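Local structure of glycosyl hydrolase BlGH5_18 (Bifidobacterium longum subsp. infantis, 7LQX) at residues M24-H38 / W307-M321. The protein is a family GH5 subfamily 18 glycoside hydrolase that probably cleaves glycosidic bonds during the breakdown of N-glycans in a gut bacterium. Residues are numbered along the deposited sequence; the frame is centred on the assembly and turned at random. Where two conformers were deposited one is given.
Sequences MRFGVNYTPSHGWFH and WGVTWWCSHDVDSRM. With EDO (1,2-ethanediol), chain B.
Asn29 lies across the indole of Trp312 where the parallel strands 25-29 and 307-312, first and last of the (beta/alpha)8 barrel, close the ring. Its CB comes 3.3 Å from Trp312 CE3, with amide and indole planes 39° apart. With CG beside its own backbone N (chi1 -72°), the amide turns back over the neighbouring strand, and ND2 donates to Trp311 O from above the carbonyl plane (3.1 Å). Asn29 N donates to the same oxygen at 2.9 Å, so one carbonyl takes two bonds from one residue. Arg64 is the stronger polar partner of this amide, and Glu276 packs against both Asn29 and Trp312. Replacing Asn29 by alanine would keep the CB contact but is likely to leave Trp311 O with one donor fewer and Arg64 without its partner on this side chain. At the other end of the strands, in one of its two conformers, Arg25 lays CG over the six-membered ring of Trp307, 3.7 Å from its centroid, a CH-pi contact; the bent chain carries the guanidinium on to salt bridges with Asp61 and Asp100. Beyond the strands, where a cis peptide precedes Cys313, Thr31 of segment 24-38 continues the pairing: OG1 donates in plane to a lone pair of His315 O (2.8 Å), while its backbone N donates to Ser314 OG (3.1 Å). That hydroxyl also shares a hydrogen bond with His315 ND1, which probably limits the ring's turning. The Asn29 amide thus reinforces the strand end, while Ser314 N to Asn29 O and the Thr31 and Ser314 hydroxyls carry the pairing into the loops, joining the seam through buried polar groups.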
HETATM    1  N   MSE A  24     -35.813   6.591 -13.551  1.00 16.33           N
HETATM    2  CA  MSE A  24     -34.877   6.833 -12.454  1.00 15.40           C
HETATM    3  C   MSE A  24     -34.076   5.544 -12.280  1.00 13.79           C
HETATM    4  O   MSE A  24     -34.652   4.463 -12.198  1.00 13.91           O
HETATM    5  CB  MSE A  24     -35.597   7.128 -11.141  1.00 15.12           C
HETATM    6  CG  MSE A  24     -34.649   7.307  -9.962  1.00 14.02           C
HETATM    7 SE   MSE A  24     -35.601   7.717  -8.300  1.00 22.25          SE
HETATM    8  CE  MSE A  24     -36.293   9.455  -8.774  1.00 17.15           C
ATOM      9  N   ARG A  25     -32.761   5.662 -12.189  0.66 13.04           N
ATOM     10  CA  ARG A  25     -31.905   4.488 -12.156  0.66 11.94           C
ATOM     11  C   ARG A  25     -31.810   3.933 -10.740  0.66 10.90           C
ATOM     12  O   ARG A  25     -31.752   4.684  -9.762  0.66 10.77           O
ATOM     13  CB  ARG A  25     -30.508   4.865 -12.656  0.66 15.07           C
ATOM     14  CG  ARG A  25     -30.459   5.679 -13.951  0.66 25.15           C
ATOM     15  CD  ARG A  25     -30.869   4.876 -15.178  0.66 28.10           C
ATOM     16  NE  ARG A  25     -30.177   3.594 -15.247  0.66 21.80           N
ATOM     17  CZ  ARG A  25     -29.022   3.376 -15.873  0.66 15.52           C
ATOM     18  NH1 ARG A  25     -28.393   4.355 -16.516  0.66 16.58           N
ATOM     19  NH2 ARG A  25     -28.505   2.155 -15.851  0.66 11.73           N
ATOM     20  N   PHE A  26     -31.798   2.604 -10.637  1.00 10.31           N
ATOM     21  CA  PHE A  26     -31.624   1.910  -9.362  1.00  9.47           C
ATOM     22  C   PHE A  26     -30.511   0.881  -9.498  1.00  9.41           C
ATOM     23  O   PHE A  26     -30.524   0.068 -10.429  1.00  9.68           O
ATOM     24  CB  PHE A  26     -32.933   1.268  -8.877  1.00  9.80           C
ATOM     25  CG  PHE A  26     -33.867   2.258  -8.253  1.00 10.41           C
ATOM     26  CD1 PHE A  26     -34.701   3.049  -9.034  1.00 11.45           C
ATOM     27  CD2 PHE A  26     -33.870   2.441  -6.883  1.00 10.67           C
ATOM     28  CE1 PHE A  26     -35.539   3.979  -8.445  1.00 12.16           C
ATOM     29  CE2 PHE A  26     -34.700   3.366  -6.294  1.00 10.75           C
ATOM     30  CZ  PHE A  26     -35.527   4.147  -7.073  1.00 11.79           C
ATOM     31  N   GLY A  27     -29.537   0.941  -8.599  1.00  8.49           N
ATOM     32  CA  GLY A  27     -28.416   0.031  -8.674  1.00  8.91           C
ATOM     33  C   GLY A  27     -27.734  -0.122  -7.332  1.00  8.15           C
ATOM     34  O   GLY A  27     -28.238   0.328  -6.301  1.00  7.67           O
ATOM     35  N   VAL A  28     -26.574  -0.782  -7.352  1.00  7.19           N
ATOM     36  CA  VAL A  28     -25.821  -1.051  -6.134  1.00  6.82           C
ATOM     37  C   VAL A  28     -24.344  -0.759  -6.336  1.00  6.75           C
ATOM     38  O   VAL A  28     -23.792  -0.908  -7.431  1.00  7.42           O
ATOM     39  CB  VAL A  28     -25.995  -2.497  -5.607  1.00  8.53           C
ATOM     40  CG1 VAL A  28     -27.429  -2.752  -5.207  1.00  8.97           C
ATOM     41  CG2 VAL A  28     -25.535  -3.509  -6.639  1.00  9.42           C
ATOM     42  N   ASN A  29     -23.712  -0.333  -5.251  1.00  7.39           N
ATOM     43  CA  ASN A  29     -22.265  -0.342  -5.124  1.00  6.85           C
ATOM     44  C   ASN A  29     -21.852  -1.781  -4.877  1.00  7.25           C
ATOM     45  O   ASN A  29     -22.244  -2.376  -3.872  1.00  7.53           O
ATOM     46  CB  ASN A  29     -21.873   0.553  -3.956  1.00  6.72           C
ATOM     47  CG  ASN A  29     -22.079   2.020  -4.281  1.00  5.89           C
ATOM     48  OD1 ASN A  29     -21.269   2.615  -4.983  1.00  7.35           O
ATOM     49  ND2 ASN A  29     -23.175   2.601  -3.789  1.00  6.64           N
ATOM     50  N   TYR A  30     -21.098  -2.348  -5.812  1.00  7.54           N
ATOM     51  CA  TYR A  30     -20.826  -3.782  -5.825  1.00  7.30           C
ATOM     52  C   TYR A  30     -19.615  -4.090  -4.959  1.00  6.65           C
ATOM     53  O   TYR A  30     -18.494  -3.693  -5.284  1.00  7.72           O
ATOM     54  CB  TYR A  30     -20.640  -4.273  -7.260  1.00  7.60           C
ATOM     55  CG  TYR A  30     -20.221  -5.717  -7.356  1.00  7.04           C
ATOM     56  CD1 TYR A  30     -20.840  -6.681  -6.592  1.00  8.28           C
ATOM     57  CD2 TYR A  30     -19.209  -6.114  -8.220  1.00  9.19           C
ATOM     58  CE1 TYR A  30     -20.448  -8.019  -6.662  1.00  8.55           C
ATOM     59  CE2 TYR A  30     -18.826  -7.436  -8.312  1.00  8.91           C
ATOM     60  CZ  TYR A  30     -19.444  -8.385  -7.535  1.00  9.26           C
ATOM     61  OH  TYR A  30     -19.020  -9.697  -7.634  1.00  9.76           O
ATOM     62  N   THR A  31     -19.864  -4.782  -3.851  1.00  6.99           N
ATOM     63  CA  THR A  31     -18.824  -5.318  -2.996  1.00  6.90           C
ATOM     64  C   THR A  31     -18.738  -6.820  -3.249  1.00  8.37           C
ATOM     65  O   THR A  31     -19.643  -7.557  -2.834  1.00 10.12           O
ATOM     66  CB  THR A  31     -19.158  -5.027  -1.532  1.00  7.92           C
ATOM     67  OG1 THR A  31     -20.543  -5.295  -1.276  1.00  8.80           O
ATOM     68  CG2 THR A  31     -18.885  -3.574  -1.192  1.00  8.77           C
ATOM     69  N   PRO A  32     -17.715  -7.313  -3.945  1.00  7.68           N
ATOM     70  CA  PRO A  32     -17.684  -8.740  -4.292  1.00  8.95           C
ATOM     71  C   PRO A  32     -17.837  -9.632  -3.069  1.00  9.27           C
ATOM     72  O   PRO A  32     -17.209  -9.413  -2.031  1.00  9.22           O
ATOM     73  CB  PRO A  32     -16.315  -8.913  -4.964  1.00 10.74           C
ATOM     74  CG  PRO A  32     -16.018  -7.558  -5.547  1.00 10.22           C
ATOM     75  CD  PRO A  32     -16.605  -6.563  -4.568  1.00  9.15           C
ATOM     76  N   SER A  33     -18.701 -10.638  -3.195  1.00 10.43           N
ATOM     77  CA  SER A  33     -18.953 -11.532  -2.076  1.00 12.53           C
ATOM     78  C   SER A  33     -17.726 -12.367  -1.741  1.00 14.03           C
ATOM     79  O   SER A  33     -17.519 -12.710  -0.573  1.00 16.92           O
ATOM     80  CB  SER A  33     -20.130 -12.449  -2.392  1.00 13.40           C
ATOM     81  OG  SER A  33     -19.814 -13.338  -3.448  1.00 12.90           O
ATOM     82  N   HIS A  34     -16.912 -12.697  -2.733  1.00 10.88           N
ATOM     83  CA  HIS A  34     -15.726 -13.532  -2.548  1.00 10.78           C
ATOM     84  C   HIS A  34     -14.499 -12.631  -2.481  1.00 12.91           C
ATOM     85  O   HIS A  34     -13.824 -12.393  -3.488  1.00 13.96           O
ATOM     86  CB  HIS A  34     -15.648 -14.573  -3.657  1.00 13.92           C
ATOM     87  CG  HIS A  34     -16.664 -15.666  -3.526  1.00 14.27           C
ATOM     88  ND1 HIS A  34     -18.018 -15.422  -3.422  1.00 15.76           N
ATOM     89  CD2 HIS A  34     -16.521 -17.010  -3.480  1.00 17.05           C
ATOM     90  CE1 HIS A  34     -18.664 -16.569  -3.317  1.00 16.65           C
ATOM     91  NE2 HIS A  34     -17.777 -17.548  -3.343  1.00 18.87           N
ATOM     92  N   GLY A  35     -14.210 -12.140  -1.280  1.00 11.84           N
ATOM     93  CA  GLY A  35     -13.014 -11.380  -1.027  1.00 11.11           C
ATOM     94  C   GLY A  35     -13.166  -9.875  -0.915  1.00 10.22           C
ATOM     95  O   GLY A  35     -12.154  -9.192  -0.743  1.00  9.98           O
ATOM     96  N   TRP A  36     -14.378  -9.337  -0.985  1.00  9.54           N
ATOM     97  CA  TRP A  36     -14.528  -7.882  -0.915  1.00  9.00           C
ATOM     98  C   TRP A  36     -13.647  -7.277  -2.013  1.00  9.25           C
ATOM     99  O   TRP A  36     -13.490  -7.863  -3.080  1.00  8.53           O
ATOM    100  CB  TRP A  36     -14.245  -7.414   0.500  1.00  9.25           C
ATOM    101  CG  TRP A  36     -14.592  -5.974   0.818  1.00  7.54           C
ATOM    102  CD1 TRP A  36     -15.840  -5.422   0.892  1.00  9.15           C
ATOM    103  CD2 TRP A  36     -13.670  -4.920   1.132  1.00  7.88           C
ATOM    104  NE1 TRP A  36     -15.749  -4.091   1.232  1.00  8.29           N
ATOM    105  CE2 TRP A  36     -14.427  -3.758   1.376  1.00  8.21           C
ATOM    106  CE3 TRP A  36     -12.281  -4.842   1.211  1.00  7.57           C
ATOM    107  CZ2 TRP A  36     -13.837  -2.538   1.713  1.00  8.21           C
ATOM    108  CZ3 TRP A  36     -11.691  -3.623   1.543  1.00  9.12           C
ATOM    109  CH2 TRP A  36     -12.474  -2.490   1.795  1.00  9.25           C
ATOM    110  N   PHE A  37     -13.055  -6.107  -1.779  1.00  7.53           N
ATOM    111  CA  PHE A  37     -12.150  -5.535  -2.784  1.00  7.95           C
ATOM    112  C   PHE A  37     -10.777  -6.176  -2.789  1.00  8.58           C
ATOM    113  O   PHE A  37      -9.924  -5.768  -3.583  1.00 10.26           O
ATOM    114  CB  PHE A  37     -12.105  -4.018  -2.650  1.00  8.54           C
ATOM    115  CG  PHE A  37     -13.459  -3.401  -2.800  1.00  8.02           C
ATOM    116  CD1 PHE A  37     -14.155  -3.533  -3.989  1.00  6.87           C
ATOM    117  CD2 PHE A  37     -14.063  -2.753  -1.747  1.00  6.98           C
ATOM    118  CE1 PHE A  37     -15.424  -2.997  -4.124  1.00  7.79           C
ATOM    119  CE2 PHE A  37     -15.332  -2.218  -1.877  1.00  8.22           C
ATOM    120  CZ  PHE A  37     -16.007  -2.340  -3.072  1.00  7.86           C
ATOM    121  N   HIS A  38     -10.560  -7.190  -1.961  1.00  9.75           N
ATOM    122  CA  HIS A  38      -9.416  -8.078  -2.128  1.00  9.26           C
ATOM    123  C   HIS A  38      -9.664  -9.121  -3.213  1.00 11.14           C
ATOM    124  O   HIS A  38      -8.736  -9.851  -3.576  1.00 11.11           O
ATOM    125  CB  HIS A  38      -9.061  -8.706  -0.777  1.00  9.64           C
ATOM    126  CG  HIS A  38      -9.055  -7.715   0.347  1.00  9.58           C
ATOM    127  ND1 HIS A  38      -8.357  -6.528   0.281  1.00 11.40           N
ATOM    128  CD2 HIS A  38      -9.700  -7.705   1.539  1.00 11.62           C
ATOM    129  CE1 HIS A  38      -8.548  -5.844   1.396  1.00 10.44           C
ATOM    130  NE2 HIS A  38      -9.358  -6.536   2.176  1.00 10.55           N
ATOM    131  N   TRP A 307     -31.570  11.557 -10.422  1.00  7.68           N
ATOM    132  CA  TRP A 307     -31.346  10.720 -11.592  1.00  7.88           C
ATOM    133  C   TRP A 307     -31.294   9.246 -11.241  1.00  6.18           C
ATOM    134  O   TRP A 307     -31.658   8.403 -12.069  1.00  7.52           O
ATOM    135  CB  TRP A 307     -30.012  11.146 -12.215  1.00  8.21           C
ATOM    136  CG  TRP A 307     -29.466  10.294 -13.311  1.00  7.97           C
ATOM    137  CD1 TRP A 307     -29.654  10.466 -14.648  1.00  9.11           C
ATOM    138  CD2 TRP A 307     -28.579   9.179 -13.172  1.00  7.89           C
ATOM    139  NE1 TRP A 307     -28.967   9.508 -15.352  1.00  9.87           N
ATOM    140  CE2 TRP A 307     -28.299   8.706 -14.468  1.00  8.90           C
ATOM    141  CE3 TRP A 307     -28.008   8.528 -12.081  1.00  8.79           C
ATOM    142  CZ2 TRP A 307     -27.472   7.615 -14.700  1.00 10.29           C
ATOM    143  CZ3 TRP A 307     -27.188   7.446 -12.317  1.00 10.07           C
ATOM    144  CH2 TRP A 307     -26.926   7.001 -13.610  1.00 11.99           C
ATOM    145  N   GLY A 308     -30.833   8.915 -10.051  1.00  6.75           N
ATOM    146  CA  GLY A 308     -30.675   7.520  -9.683  1.00  7.08           C
ATOM    147  C   GLY A 308     -30.259   7.379  -8.240  1.00  6.74           C
ATOM    148  O   GLY A 308     -29.777   8.329  -7.618  1.00  6.79           O
ATOM    149  N   VAL A 309     -30.458   6.166  -7.717  1.00  7.37           N
ATOM    150  CA  VAL A 309     -30.113   5.800  -6.350  1.00  6.84           C
ATOM    151  C   VAL A 309     -29.297   4.522  -6.421  1.00  6.58           C
ATOM    152  O   VAL A 309     -29.728   3.542  -7.036  1.00  7.61           O
ATOM    153  CB  VAL A 309     -31.369   5.564  -5.486  1.00  7.69           C
ATOM    154  CG1 VAL A 309     -30.959   5.137  -4.077  1.00  9.65           C
ATOM    155  CG2 VAL A 309     -32.253   6.802  -5.473  1.00  9.80           C
ATOM    156  N   THR A 310     -28.131   4.529  -5.787  1.00  6.78           N
ATOM    157  CA  THR A 310     -27.217   3.389  -5.788  1.00  6.72           C
ATOM    158  C   THR A 310     -26.903   3.035  -4.346  1.00  6.44           C
ATOM    159  O   THR A 310     -26.215   3.783  -3.649  1.00  6.55           O
ATOM    160  CB  THR A 310     -25.969   3.725  -6.602  1.00  7.15           C
ATOM    161  OG1 THR A 310     -26.389   4.221  -7.886  1.00  8.13           O
ATOM    162  CG2 THR A 310     -25.079   2.517  -6.781  1.00  7.27           C
ATOM    163  N   TRP A 311     -27.443   1.907  -3.895  1.00  6.22           N
ATOM    164  CA  TRP A 311     -27.345   1.552  -2.485  1.00  7.37           C
ATOM    165  C   TRP A 311     -25.917   1.125  -2.147  1.00  7.02           C
ATOM    166  O   TRP A 311     -25.250   0.460  -2.941  1.00  7.11           O
ATOM    167  CB  TRP A 311     -28.368   0.441  -2.118  1.00  8.03           C
ATOM    168  CG  TRP A 311     -28.644   0.529  -0.651  1.00  8.28           C
ATOM    169  CD1 TRP A 311     -28.076  -0.211   0.352  1.00  8.47           C
ATOM    170  CD2 TRP A 311     -29.500   1.477  -0.012  1.00  8.41           C
ATOM    171  NE1 TRP A 311     -28.542   0.218   1.572  1.00  8.24           N
ATOM    172  CE2 TRP A 311     -29.414   1.255   1.374  1.00  7.42           C
ATOM    173  CE3 TRP A 311     -30.344   2.490  -0.481  1.00  7.62           C
ATOM    174  CZ2 TRP A 311     -30.128   2.013   2.293  1.00  9.34           C
ATOM    175  CZ3 TRP A 311     -31.048   3.239   0.436  1.00  9.21           C
ATOM    176  CH2 TRP A 311     -30.932   3.001   1.807  1.00  9.63           C
ATOM    177  N   TRP A 312     -25.429   1.550  -0.979  1.00  6.18           N
ATOM    178  CA  TRP A 312     -24.190   1.021  -0.407  1.00  6.00           C
ATOM    179  C   TRP A 312     -24.607   0.007   0.662  1.00  6.70           C
ATOM    180  O   TRP A 312     -25.068   0.412   1.728  1.00  7.37           O
ATOM    181  CB  TRP A 312     -23.310   2.118   0.224  1.00  7.10           C
ATOM    182  CG  TRP A 312     -22.030   1.468   0.605  1.00  6.42           C
ATOM    183  CD1 TRP A 312     -21.806   0.703   1.709  1.00  7.09           C
ATOM    184  CD2 TRP A 312     -20.824   1.430  -0.163  1.00  7.08           C
ATOM    185  NE1 TRP A 312     -20.535   0.188   1.677  1.00  7.85           N
ATOM    186  CE2 TRP A 312     -19.907   0.627   0.542  1.00  7.57           C
ATOM    187  CE3 TRP A 312     -20.426   2.007  -1.375  1.00  7.87           C
ATOM    188  CZ2 TRP A 312     -18.616   0.380   0.071  1.00  8.64           C
ATOM    189  CZ3 TRP A 312     -19.149   1.765  -1.841  1.00  8.83           C
ATOM    190  CH2 TRP A 312     -18.258   0.955  -1.120  1.00  8.51           C
ATOM    191  N   CYS A 313     -24.439  -1.305   0.413  1.00  6.40           N
ATOM    192  CA  CYS A 313     -23.736  -1.896  -0.713  1.00  6.71           C
ATOM    193  C   CYS A 313     -24.430  -3.210  -1.084  1.00  6.93           C
ATOM    194  O   CYS A 313     -25.412  -3.614  -0.450  1.00  7.60           O
ATOM    195  CB  CYS A 313     -22.278  -2.172  -0.367  1.00  7.51           C
ATOM    196  SG  CYS A 313     -22.017  -3.026   1.194  1.00  8.29           S
ATOM    197  N   SER A 314     -23.931  -3.896  -2.108  1.00  6.61           N
ATOM    198  CA  SER A 314     -24.611  -5.106  -2.554  1.00  6.87           C
ATOM    199  C   SER A 314     -24.509  -6.212  -1.512  1.00  8.85           C
ATOM    200  O   SER A 314     -25.515  -6.839  -1.169  1.00  8.99           O
ATOM    201  CB  SER A 314     -24.061  -5.568  -3.902  1.00  9.04           C
ATOM    202  OG  SER A 314     -22.718  -5.995  -3.804  1.00  8.58           O
ATOM    203  N   HIS A 315     -23.302  -6.470  -1.002  1.00  7.82           N
ATOM    204  CA  HIS A 315     -23.026  -7.643  -0.180  1.00  8.32           C
ATOM    205  C   HIS A 315     -22.314  -7.266   1.111  1.00  9.53           C
ATOM    206  O   HIS A 315     -21.380  -6.462   1.106  1.00 10.47           O
ATOM    207  CB  HIS A 315     -22.159  -8.642  -0.977  1.00  9.10           C
ATOM    208  CG  HIS A 315     -22.880  -9.295  -2.114  1.00  9.62           C
ATOM    209  ND1 HIS A 315     -23.152  -8.649  -3.304  1.00 10.18           N
ATOM    210  CD2 HIS A 315     -23.409 -10.535  -2.229  1.00 12.25           C
ATOM    211  CE1 HIS A 315     -23.801  -9.473  -4.107  1.00 12.08           C
ATOM    212  NE2 HIS A 315     -23.979 -10.620  -3.477  1.00 12.56           N
ATOM    213  N   ASP A 316     -22.762  -7.865   2.216  1.00  9.56           N
ATOM    214  CA  ASP A 316     -22.081  -7.711   3.494  1.00  8.44           C
ATOM    215  C   ASP A 316     -20.597  -8.036   3.346  1.00 10.31           C
ATOM    216  O   ASP A 316     -20.193  -8.819   2.480  1.00 10.39           O
ATOM    217  CB  ASP A 316     -22.687  -8.664   4.532  1.00  9.42           C
ATOM    218  CG  ASP A 316     -23.981  -8.153   5.140  1.00  9.45           C
ATOM    219  OD1 ASP A 316     -24.404  -7.025   4.832  1.00  9.95           O
ATOM    220  OD2 ASP A 316     -24.588  -8.909   5.929  1.00 11.71           O
ATOM    221  N   VAL A 317     -19.774  -7.411   4.182  1.00  8.79           N
ATOM    222  CA  VAL A 317     -18.345  -7.709   4.201  1.00  9.05           C
ATOM    223  C   VAL A 317     -18.111  -8.944   5.057  1.00  9.70           C
ATOM    224  O   VAL A 317     -18.569  -9.014   6.202  1.00 10.66           O
ATOM    225  CB  VAL A 317     -17.539  -6.519   4.745  1.00  8.56           C
ATOM    226  CG1 VAL A 317     -16.046  -6.821   4.677  1.00 10.46           C
ATOM    227  CG2 VAL A 317     -17.879  -5.255   3.988  1.00 10.52           C
ATOM    228  N   ASP A 318     -17.388  -9.913   4.507  1.00  9.49           N
ATOM    229  CA  ASP A 318     -17.087 -11.155   5.204  1.00 10.26           C
ATOM    230  C   ASP A 318     -16.670 -10.909   6.648  1.00 10.60           C
ATOM    231  O   ASP A 318     -15.791 -10.092   6.930  1.00 10.04           O
ATOM    232  CB  ASP A 318     -15.957 -11.855   4.449  1.00 12.22           C
ATOM    233  CG  ASP A 318     -15.884 -13.327   4.746  1.00 16.26           C
ATOM    234  OD1 ASP A 318     -15.700 -13.689   5.925  1.00 13.97           O
ATOM    235  OD2 ASP A 318     -16.022 -14.118   3.793  1.00 17.98           O
ATOM    236  N   SER A 319     -17.307 -11.648   7.572  0.75 11.67           N
ATOM    237  CA  SER A 319     -17.021 -11.504   8.995  0.75 11.76           C
ATOM    238  C   SER A 319     -15.606 -11.936   9.356  0.75 12.86           C
ATOM    239  O   SER A 319     -15.134 -11.622  10.452  0.75 15.61           O
ATOM    240  CB  SER A 319     -18.019 -12.320   9.830  0.75 13.08           C
ATOM    241  OG  SER A 319     -17.929 -13.710   9.553  0.75 18.92           O
ATOM    242  N   ARG A 320     -14.923 -12.654   8.468  1.00 10.94           N
ATOM    243  CA  ARG A 320     -13.545 -13.039   8.731  1.00 12.29           C
ATOM    244  C   ARG A 320     -12.574 -11.880   8.599  1.00 11.37           C
ATOM    245  O   ARG A 320     -11.431 -11.998   9.054  1.00 12.34           O
ATOM    246  CB  ARG A 320     -13.144 -14.146   7.771  1.00 12.73           C
ATOM    247  CG  ARG A 320     -13.810 -15.455   8.121  1.00 14.42           C
ATOM    248  CD  ARG A 320     -13.546 -16.505   7.070  1.00 16.52           C
ATOM    249  NE  ARG A 320     -14.301 -16.256   5.846  1.00 16.61           N
ATOM    250  CZ  ARG A 320     -14.274 -17.051   4.781  1.00 20.98           C
ATOM    251  NH1 ARG A 320     -13.531 -18.151   4.786  1.00 25.70           N
ATOM    252  NH2 ARG A 320     -14.998 -16.748   3.713  1.00 19.19           N
HETATM  253  N   MSE A 321     -12.978 -10.787   7.971  1.00 10.48           N
HETATM  254  CA  MSE A 321     -12.099  -9.632   7.818  1.00  9.47           C
HETATM  255  C   MSE A 321     -12.180  -8.738   9.029  1.00 11.89           C
HETATM  256  O   MSE A 321     -13.255  -8.531   9.587  1.00 13.47           O
HETATM  257  CB  MSE A 321     -12.470  -8.875   6.555  1.00  9.74           C
HETATM  258  CG  MSE A 321     -12.246  -9.702   5.300  1.00 11.41           C
HETATM  259 SE   MSE A 321     -12.758  -8.767   3.753  1.00 22.54          SE
HETATM  260  CE  MSE A 321     -12.418 -10.209   2.495  1.00 15.18           C
TER
HETATM  261  C1  EDO B 501      -9.290 -13.266  -2.618  1.00 21.09           C
HETATM  262  O1  EDO B 501     -10.204 -13.190  -1.523  1.00 22.95           O
HETATM  263  C2  EDO B 501      -7.870 -13.001  -2.133  1.00 25.66           C
HETATM  264  O2  EDO B 501      -7.807 -11.745  -1.447  1.00 25.51           O
HETATM  265  O   HOH W   1     -18.220  -7.997   0.331  1.00 10.73           O
HETATM  266  O   HOH W   2     -20.027 -11.242   1.118  1.00 16.25           O
HETATM  267  O   HOH W   3     -15.455 -13.548   1.091  1.00 25.12           O